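Local coordinates for protein trichothecene 15-O-acetyltransferase TRI3 (Fusarium sporotrichioides, PDB 3FOT) that transfers an acetyl group to the 15-oxygen of trichothecene intermediates in the biosynthesis of T-2 toxin and related mycotoxins, at residues D52-T57 with D136-M141. Numbering follows the deposited sequence.
Sequences DLYIAT and DLWSEM
W138 drives the pyrrole edge of its indole into one face of the phenol ring of Y54, giving a T-shaped (edge-to-face) pair. The two planes stand at 65° to each other, and the centroid of the Y54 ring is 4.2 Å from that of the five-membered ring of W138. CD1 of W138 leads: it sits over the middle of the phenol, 3.2 Å above its plane. Its closest approach is to CE2 of Y54, at 3.3 Å from CD1 of W138. The neighbouring NE1 of W138 leans toward the CE2–CD2 side of the phenol, 3.4 Å from CE2 of Y54, and is hydrogen-bonded to OD1 of N470, which probably helps hold the rotation of the indole. On W138 CG lies anti to the backbone N (chi1 171°), which carries the indole from the helix to the tyrosine. The pair joins helix 134-147 to strand 53-61 of the six-stranded mixed sheet, in an enzyme of the BAHD superfamily of CoA-dependent acyltransferases; the contact is buried and away from the 15-deacetylcalonectrin site at H414. One helical turn beyond W138, M141 reaches a different part of the same tyrosine. Its chain bends at the last torsion (chi3 67°) and sets the methyl CE at the edge of the phenol, close to the ring plane, 4.0 Å from OH of Y54. That hydroxyl is hydrogen-bonded to E142 and R145 of the same helix, while H183 of strand 177-184 stacks with the Y54 ring and also touches M141.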
loop_
_atom_site.group_PDB
_atom_site.type_symbol
_atom_site.label_atom_id
_atom_site.label_comp_id
_atom_site.label_asym_id
_atom_site.label_seq_id
_atom_site.Cartn_x
_atom_site.Cartn_y
_atom_site.Cartn_z
ATOM N N ASP A 52 5.007 8.000 0.288
ATOM C CA ASP A 52 4.809 7.671 -1.133
ATOM C C ASP A 52 4.771 6.146 -1.320
ATOM O O ASP A 52 5.490 5.406 -0.626
ATOM C CB ASP A 52 5.935 8.257 -1.997
ATOM C CG ASP A 52 5.693 9.711 -2.415
ATOM O OD1 ASP A 52 4.886 10.434 -1.774
ATOM O OD2 ASP A 52 6.324 10.151 -3.407
ATOM N N LEU A 53 3.941 5.708 -2.261
ATOM C CA LEU A 53 3.796 4.292 -2.618
ATOM C C LEU A 53 4.664 3.991 -3.816
ATOM O O LEU A 53 4.711 4.784 -4.758
ATOM C CB LEU A 53 2.348 3.996 -3.040
ATOM C CG LEU A 53 1.197 4.396 -2.133
ATOM C CD1 LEU A 53 -0.116 4.246 -2.885
ATOM C CD2 LEU A 53 1.264 3.491 -0.940
ATOM N N TYR A 54 5.365 2.861 -3.784
ATOM C CA TYR A 54 6.040 2.373 -4.982
ATOM C C TYR A 54 5.680 0.910 -5.164
ATOM O O TYR A 54 5.637 0.145 -4.188
ATOM C CB TYR A 54 7.548 2.446 -4.841
ATOM C CG TYR A 54 8.147 3.823 -4.764
ATOM C CD1 TYR A 54 8.758 4.380 -5.887
ATOM C CD2 TYR A 54 8.144 4.549 -3.568
ATOM C CE1 TYR A 54 9.363 5.621 -5.836
ATOM C CE2 TYR A 54 8.755 5.813 -3.502
ATOM C CZ TYR A 54 9.355 6.334 -4.647
ATOM O OH TYR A 54 9.998 7.541 -4.663
ATOM N N ILE A 55 5.432 0.532 -6.409
ATOM C CA ILE A 55 5.220 -0.886 -6.760
ATOM C C ILE A 55 6.283 -1.264 -7.801
ATOM O O ILE A 55 6.360 -0.653 -8.861
ATOM C CB ILE A 55 3.782 -1.142 -7.279
ATOM C CG1 ILE A 55 2.753 -0.758 -6.193
ATOM C CG2 ILE A 55 3.575 -2.657 -7.665
ATOM C CD1 ILE A 55 1.314 -0.517 -6.752
ATOM N N ALA A 56 7.126 -2.247 -7.473
ATOM C CA ALA A 56 8.190 -2.672 -8.372
ATOM C C ALA A 56 7.751 -3.976 -9.001
ATOM O O ALA A 56 7.488 -4.968 -8.280
ATOM C CB ALA A 56 9.527 -2.844 -7.596
ATOM N N THR A 57 7.599 -3.973 -10.324
ATOM C CA THR A 57 7.195 -5.191 -11.022
ATOM C C THR A 57 8.373 -5.612 -11.905
ATOM O O THR A 57 8.983 -4.781 -12.565
ATOM C CB THR A 57 5.866 -5.045 -11.825
ATOM O OG1 THR A 57 6.007 -4.064 -12.866
ATOM C CG2 THR A 57 4.670 -4.655 -10.912
ATOM N N ASP A 136 16.314 -0.680 -7.229
ATOM C CA ASP A 136 17.546 0.133 -7.323
ATOM C C ASP A 136 17.169 1.571 -7.629
ATOM O O ASP A 136 17.692 2.506 -7.042
ATOM C CB ASP A 136 18.465 -0.354 -8.452
ATOM C CG ASP A 136 19.199 -1.639 -8.125
ATOM O OD1 ASP A 136 19.277 -2.026 -6.946
ATOM O OD2 ASP A 136 19.687 -2.279 -9.081
ATOM N N LEU A 137 16.234 1.736 -8.552
ATOM C CA LEU A 137 15.763 3.066 -8.925
ATOM C C LEU A 137 15.007 3.758 -7.786
ATOM O O LEU A 137 15.157 4.967 -7.570
ATOM C CB LEU A 137 14.889 2.971 -10.169
ATOM C CG LEU A 137 14.330 4.292 -10.684
ATOM C CD1 LEU A 137 15.452 5.295 -10.990
ATOM C CD2 LEU A 137 13.436 4.002 -11.920
ATOM N N TRP A 138 14.220 3.002 -7.036
ATOM C CA TRP A 138 13.578 3.566 -5.847
ATOM C C TRP A 138 14.649 4.187 -4.940
ATOM O O TRP A 138 14.532 5.344 -4.497
ATOM C CB TRP A 138 12.807 2.452 -5.120
ATOM C CG TRP A 138 12.292 2.871 -3.759
ATOM C CD1 TRP A 138 11.446 3.881 -3.500
ATOM C CD2 TRP A 138 12.626 2.284 -2.502
ATOM N NE1 TRP A 138 11.215 3.978 -2.134
ATOM C CE2 TRP A 138 11.940 3.010 -1.503
ATOM C CE3 TRP A 138 13.440 1.215 -2.121
ATOM C CZ2 TRP A 138 12.015 2.687 -0.151
ATOM C CZ3 TRP A 138 13.525 0.890 -0.768
ATOM C CH2 TRP A 138 12.816 1.625 0.202
ATOM N N SER A 139 15.689 3.402 -4.662
ATOM C CA SER A 139 16.795 3.852 -3.813
ATOM C C SER A 139 17.376 5.159 -4.350
ATOM O O SER A 139 17.605 6.114 -3.601
ATOM C CB SER A 139 17.884 2.773 -3.743
ATOM O OG SER A 139 17.417 1.647 -3.001
ATOM N N GLU A 140 17.596 5.200 -5.659
ATOM C CA GLU A 140 18.217 6.346 -6.287
ATOM C C GLU A 140 17.307 7.565 -6.194
ATOM O O GLU A 140 17.769 8.680 -5.937
ATOM C CB GLU A 140 18.532 5.996 -7.741
ATOM C CG GLU A 140 18.944 7.157 -8.567
ATOM C CD GLU A 140 19.018 6.797 -10.029
ATOM O OE1 GLU A 140 18.692 7.680 -10.856
ATOM O OE2 GLU A 140 19.383 5.638 -10.329
ATOM N N MET A 141 16.005 7.346 -6.381
ATOM C CA MET A 141 15.039 8.423 -6.348
ATOM C C MET A 141 14.912 8.996 -4.940
ATOM O O MET A 141 14.841 10.229 -4.746
ATOM C CB MET A 141 13.682 7.934 -6.866
ATOM C CG MET A 141 13.660 7.733 -8.360
ATOM S SD MET A 141 12.072 6.978 -8.861
ATOM C CE MET A 141 10.916 8.287 -8.507
#